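Local coordinates for oligopeptide ABC transporter OppAIV (Borrelia burgdorferi B31, PDB 4GL8), which probably binds oligopeptides outside the inner membrane and delivers them to an ABC transporter for uptake, at residues K155-D158 with E159-E163; D175-H179 with Q180-P184. All blocks are in the same frame, centred on the assembly; numbering follows the deposited sequence.

Contact 1. Residues K155-D158 with E159-E163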
loop_
_atom_site.group_PDB
_atom_site.type_symbol
_atom_site.label_atom_id
_atom_site.label_comp_id
_atom_site.label_asym_id
_atom_site.label_seq_id
_atom_site.Cartn_x
_atom_site.Cartn_y
_atom_site.Cartn_z
ATOM N N LYS A 155 -12.056 -21.640 -10.126
ATOM C CA LYS A 155 -12.467 -22.502 -11.217
ATOM C C LYS A 155 -13.049 -21.710 -12.365
ATOM O O LYS A 155 -13.717 -20.711 -12.154
ATOM C CB LYS A 155 -13.503 -23.512 -10.733
ATOM C CG LYS A 155 -12.971 -24.560 -9.778
ATOM C CD LYS A 155 -14.144 -25.380 -9.280
ATOM C CE LYS A 155 -13.707 -26.554 -8.431
ATOM N NZ LYS A 155 -14.889 -27.384 -8.103
ATOM N N ALA A 156 -12.780 -22.177 -13.573
ATOM C CA ALA A 156 -13.339 -21.630 -14.791
ATOM C C ALA A 156 -14.559 -22.472 -15.123
ATOM O O ALA A 156 -14.422 -23.558 -15.637
ATOM C CB ALA A 156 -12.313 -21.717 -15.910
ATOM N N LEU A 157 -15.746 -21.990 -14.765
ATOM C CA LEU A 157 -16.974 -22.746 -14.966
ATOM C C LEU A 157 -17.365 -22.800 -16.454
ATOM O O LEU A 157 -17.946 -23.753 -16.915
ATOM C CB LEU A 157 -18.100 -22.151 -14.117
ATOM C CG LEU A 157 -17.908 -22.128 -12.581
ATOM C CD1 LEU A 157 -19.195 -21.682 -11.872
ATOM C CD2 LEU A 157 -17.410 -23.449 -11.997
ATOM N N ASP A 158 -17.038 -21.743 -17.178
ATOM C CA ASP A 158 -17.059 -21.692 -18.634
ATOM C C ASP A 158 -16.195 -20.488 -19.008
ATOM O O ASP A 158 -15.500 -19.938 -18.137
ATOM C CB ASP A 158 -18.484 -21.574 -19.171
ATOM C CG ASP A 158 -19.238 -20.367 -18.632
ATOM O OD1 ASP A 158 -18.686 -19.263 -18.488
ATOM O OD2 ASP A 158 -20.425 -20.516 -18.375
ATOM N N GLU A 159 -16.243 -20.058 -20.258
ATOM C CA GLU A 159 -15.369 -18.972 -20.723
ATOM C C GLU A 159 -15.602 -17.664 -20.026
ATOM O O GLU A 159 -14.672 -16.913 -19.822
ATOM C CB GLU A 159 -15.556 -18.693 -22.201
ATOM C CG GLU A 159 -14.819 -19.643 -23.098
ATOM C CD GLU A 159 -14.436 -18.981 -24.412
ATOM O OE1 GLU A 159 -14.934 -17.854 -24.725
ATOM O OE2 GLU A 159 -13.618 -19.599 -25.121
ATOM N N LYS A 160 -16.858 -17.366 -19.721
ATOM C CA LYS A 160 -17.210 -16.078 -19.119
ATOM C C LYS A 160 -17.597 -16.225 -17.652
ATOM O O LYS A 160 -18.319 -15.379 -17.132
ATOM C CB LYS A 160 -18.381 -15.445 -19.858
ATOM C CG LYS A 160 -18.232 -15.293 -21.370
ATOM C CD LYS A 160 -19.319 -14.340 -21.855
ATOM C CE LYS A 160 -19.866 -14.677 -23.220
ATOM N NZ LYS A 160 -19.039 -13.973 -24.241
ATOM N N THR A 161 -17.164 -17.291 -16.984
ATOM C CA THR A 161 -17.594 -17.506 -15.608
ATOM C C THR A 161 -16.485 -18.025 -14.709
ATOM O O THR A 161 -15.929 -19.109 -14.920
ATOM C CB THR A 161 -18.819 -18.428 -15.541
ATOM O OG1 THR A 161 -19.767 -18.048 -16.554
ATOM C CG2 THR A 161 -19.485 -18.311 -14.201
ATOM N N LEU A 162 -16.170 -17.244 -13.681
ATOM C CA LEU A 162 -15.053 -17.584 -12.774
ATOM C C LEU A 162 -15.594 -17.775 -11.377
ATOM O O LEU A 162 -16.315 -16.927 -10.869
ATOM C CB LEU A 162 -13.997 -16.494 -12.782
ATOM C CG LEU A 162 -12.762 -16.828 -11.931
ATOM C CD1 LEU A 162 -11.824 -17.733 -12.705
ATOM C CD2 LEU A 162 -12.040 -15.587 -11.487
ATOM N N GLU A 163 -15.274 -18.901 -10.760
ATOM C CA GLU A 163 -15.722 -19.143 -9.395
ATOM C C GLU A 163 -14.546 -19.107 -8.433
ATOM O O GLU A 163 -13.548 -19.802 -8.653
ATOM C CB GLU A 163 -16.378 -20.503 -9.327
ATOM C CG GLU A 163 -17.137 -20.822 -8.071
ATOM C CD GLU A 163 -17.449 -22.310 -7.981
ATOM O OE1 GLU A 163 -16.503 -23.123 -7.684
ATOM O OE2 GLU A 163 -18.637 -22.673 -8.198
HETATM O O HOH W 1 -17.018 -25.611 -6.719
#
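K155 and E163 form a hydrogen-bonded antiparallel pair, with K155 N giving to E163 O and E163 N to K155 O, both at 2.8 Å. A156 and L162 follow as a non-hydrogen-bonded pair. The register then slips by one residue at L157, a beta bulge, and L157 N gives to T161 O at 2.9 Å. D158 to T161 make a type I turn, with a weak backbone bond from T161 N to D158 O. The D158 carboxylate folds back over this turn. Its chi1 of 57° sets CG between the backbone N and the carbonyl carbon, which brings OD1 to T161 OG1 and K160 N. OD1 takes the T161 hydroxyl on the syn side, 30° out of the carboxylate plane; D158 OD1 to T161 OG1 is short, 2.5 Å. The bond from K160 N is weak. At the other end K155 and E163 run side by side. K155 CD lies 3.6 Å from E163 OE1, and a water bridges K155 NZ to that oxygen. L157 lies across E163, its CG 3.9 Å from E163 CB. On the other face, A156 and L162 pack on helix 109-119. This is a tight beta hairpin with a bulge beside its turn.

Contact 2. Residues D175-H179 with Q180-P184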
loop_
_atom_site.group_PDB
_atom_site.type_symbol
_atom_site.label_atom_id
_atom_site.label_comp_id
_atom_site.label_asym_id
_atom_site.label_seq_id
_atom_site.Cartn_x
_atom_site.Cartn_y
_atom_site.Cartn_z
ATOM N N ASP A 175 -13.745 -5.980 -2.030
ATOM C CA ASP A 175 -12.936 -4.770 -2.089
ATOM C C ASP A 175 -11.449 -5.133 -2.296
ATOM O O ASP A 175 -10.686 -4.409 -2.915
ATOM C CB ASP A 175 -13.148 -3.954 -0.817
ATOM C CG ASP A 175 -12.570 -2.595 -0.930
ATOM O OD1 ASP A 175 -13.035 -1.826 -1.790
ATOM O OD2 ASP A 175 -11.629 -2.304 -0.184
ATOM N N MET A 176 -11.110 -6.317 -1.825
ATOM C CA MET A 176 -9.801 -6.934 -1.907
ATOM C C MET A 176 -9.394 -7.252 -3.353
ATOM O O MET A 176 -8.210 -7.198 -3.709
ATOM C CB MET A 176 -9.917 -8.211 -1.067
ATOM C CG MET A 176 -8.687 -8.949 -0.697
ATOM S SD MET A 176 -9.146 -10.052 0.682
ATOM C CE MET A 176 -7.482 -10.216 1.289
ATOM N N LEU A 177 -10.371 -7.580 -4.196
ATOM C CA LEU A 177 -10.114 -7.908 -5.583
ATOM C C LEU A 177 -9.543 -6.766 -6.421
ATOM O O LEU A 177 -9.044 -7.010 -7.543
ATOM C CB LEU A 177 -11.356 -8.478 -6.257
ATOM C CG LEU A 177 -11.778 -9.861 -5.821
ATOM C CD1 LEU A 177 -13.160 -10.201 -6.411
ATOM C CD2 LEU A 177 -10.738 -10.908 -6.227
ATOM N N VAL A 178 -9.641 -5.539 -5.909
ATOM C CA VAL A 178 -9.149 -4.364 -6.578
ATOM C C VAL A 178 -7.640 -4.247 -6.375
ATOM O O VAL A 178 -6.969 -3.641 -7.169
ATOM C CB VAL A 178 -9.903 -3.098 -6.066
ATOM C CG1 VAL A 178 -9.373 -1.823 -6.703
ATOM C CG2 VAL A 178 -11.384 -3.258 -6.365
ATOM N N HIS A 179 -7.102 -4.839 -5.310
ATOM C CA HIS A 179 -5.688 -4.842 -5.043
ATOM C C HIS A 179 -4.917 -5.623 -6.126
ATOM O O HIS A 179 -5.373 -6.647 -6.608
ATOM C CB HIS A 179 -5.448 -5.461 -3.684
ATOM C CG HIS A 179 -4.028 -5.371 -3.219
ATOM N ND1 HIS A 179 -3.205 -6.473 -3.118
ATOM C CD2 HIS A 179 -3.292 -4.316 -2.807
ATOM C CE1 HIS A 179 -2.019 -6.101 -2.676
ATOM N NE2 HIS A 179 -2.049 -4.796 -2.474
ATOM N N GLN A 180 -3.734 -5.112 -6.474
ATOM C CA GLN A 180 -2.980 -5.568 -7.637
ATOM C C GLN A 180 -2.609 -7.025 -7.596
ATOM O O GLN A 180 -2.603 -7.647 -8.611
ATOM C CB GLN A 180 -1.744 -4.695 -7.877
ATOM C CG GLN A 180 -0.571 -4.903 -6.919
ATOM C CD GLN A 180 -0.657 -4.100 -5.629
ATOM O OE1 GLN A 180 -1.559 -3.286 -5.420
ATOM N NE2 GLN A 180 0.303 -4.321 -4.766
ATOM N N THR A 181 -2.320 -7.564 -6.424
ATOM C CA THR A 181 -2.041 -8.994 -6.244
ATOM C C THR A 181 -3.140 -9.880 -6.835
ATOM O O THR A 181 -2.859 -11.016 -7.307
ATOM C CB THR A 181 -1.943 -9.307 -4.733
ATOM O OG1 THR A 181 -0.916 -8.505 -4.160
ATOM C CG2 THR A 181 -1.594 -10.709 -4.490
ATOM N N PHE A 182 -4.374 -9.373 -6.811
ATOM C CA PHE A 182 -5.517 -10.085 -7.339
ATOM C C PHE A 182 -5.851 -9.762 -8.798
ATOM O O PHE A 182 -6.757 -10.364 -9.378
ATOM C CB PHE A 182 -6.752 -9.817 -6.488
ATOM C CG PHE A 182 -6.758 -10.513 -5.166
ATOM C CD1 PHE A 182 -7.318 -11.770 -5.034
ATOM C CD2 PHE A 182 -6.295 -9.885 -4.051
ATOM C CE1 PHE A 182 -7.404 -12.382 -3.815
ATOM C CE2 PHE A 182 -6.337 -10.498 -2.822
ATOM C CZ PHE A 182 -6.900 -11.753 -2.693
ATOM N N ILE A 183 -5.116 -8.853 -9.411
ATOM C CA ILE A 183 -5.427 -8.435 -10.777
ATOM C C ILE A 183 -4.840 -9.453 -11.747
ATOM O O ILE A 183 -3.671 -9.782 -11.642
ATOM C CB ILE A 183 -4.922 -7.001 -11.075
ATOM C CG1 ILE A 183 -5.633 -6.030 -10.137
ATOM C CG2 ILE A 183 -5.186 -6.638 -12.527
ATOM C CD1 ILE A 183 -5.185 -4.587 -10.236
ATOM N N PRO A 184 -5.660 -9.975 -12.671
ATOM C CA PRO A 184 -5.147 -10.971 -13.608
ATOM C C PRO A 184 -4.106 -10.397 -14.564
ATOM O O PRO A 184 -4.205 -9.212 -14.960
ATOM C CB PRO A 184 -6.402 -11.413 -14.387
ATOM C CG PRO A 184 -7.553 -11.051 -13.469
ATOM C CD PRO A 184 -7.108 -9.768 -12.847
HETATM O O HOH W 2 -9.032 -8.714 -9.327
#
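F182 folds back on M176 and L177, just after helix 173-176. M176 CG meets the ring at CE2 of F182, 3.5 Å away. M176 SD lies 5.3 Å from the F182 ring centroid and oblique to it, a Met-aromatic contact. L177 crosses F182 at about a right angle and brings CD2 to 3.7 Å from F182 CD1. Behind the ring, F182 N closes the turn by giving to H179 O at 2.9 Å, approaching from above the plane of the carbonyl. A water links L177 O with F182 O, donating to both. M176 to H179 form a type I turn, with H179 N bonded to M176 O, and 180-182 continue as a 3-10 segment.

The H179 side chain has CG anti to the backbone N (chi1 -173°), which lays the ring beside T181. T181 OG1 sits at the imidazole edge, 3.0 Å from H179 CE1. Q180 OE1 lies over one face of the ring, near its rim, 3.3 Å from H179 CD2. The amide and ring planes are 48° apart. Q180 bends at chi2 (-86°), which turns its amide back over H179. The amide is held from outside: NE2 gives to I48 O, and OE1 bonds with S54 OG. F128 meets the H179 ring edge-to-face. Both H179 and Q180 pack against a side chain of the bound peptide, so this turn forms part of the peptide site.

M176, H179 and F182 pack on helix 129-135. L177 and T181 touch helix 109-119, while V178 rests on strand 74-84.

In the fold
Contact 1 comes first along the chain. Its second strand, 161-165, is followed by helix 173-176, where contact 2 begins. The two centres lie about 17 Å apart and the nearest atoms about 7 Å apart, without touching. Contact 1 is a surface hairpin, its centre about 29 Å from the centre of the chain. Its strand 154-158 is one of the two outer strands of the five-stranded antiparallel sheet. Contact 2 is buried, its centre about 12 Å from that of the chain. Both contacts pack on helix 109-119. Contact 2 also touches strand 74-84, a member of the sheet that holds contact 1. The chain thus passes from the sheet's edge inward to the bound peptide.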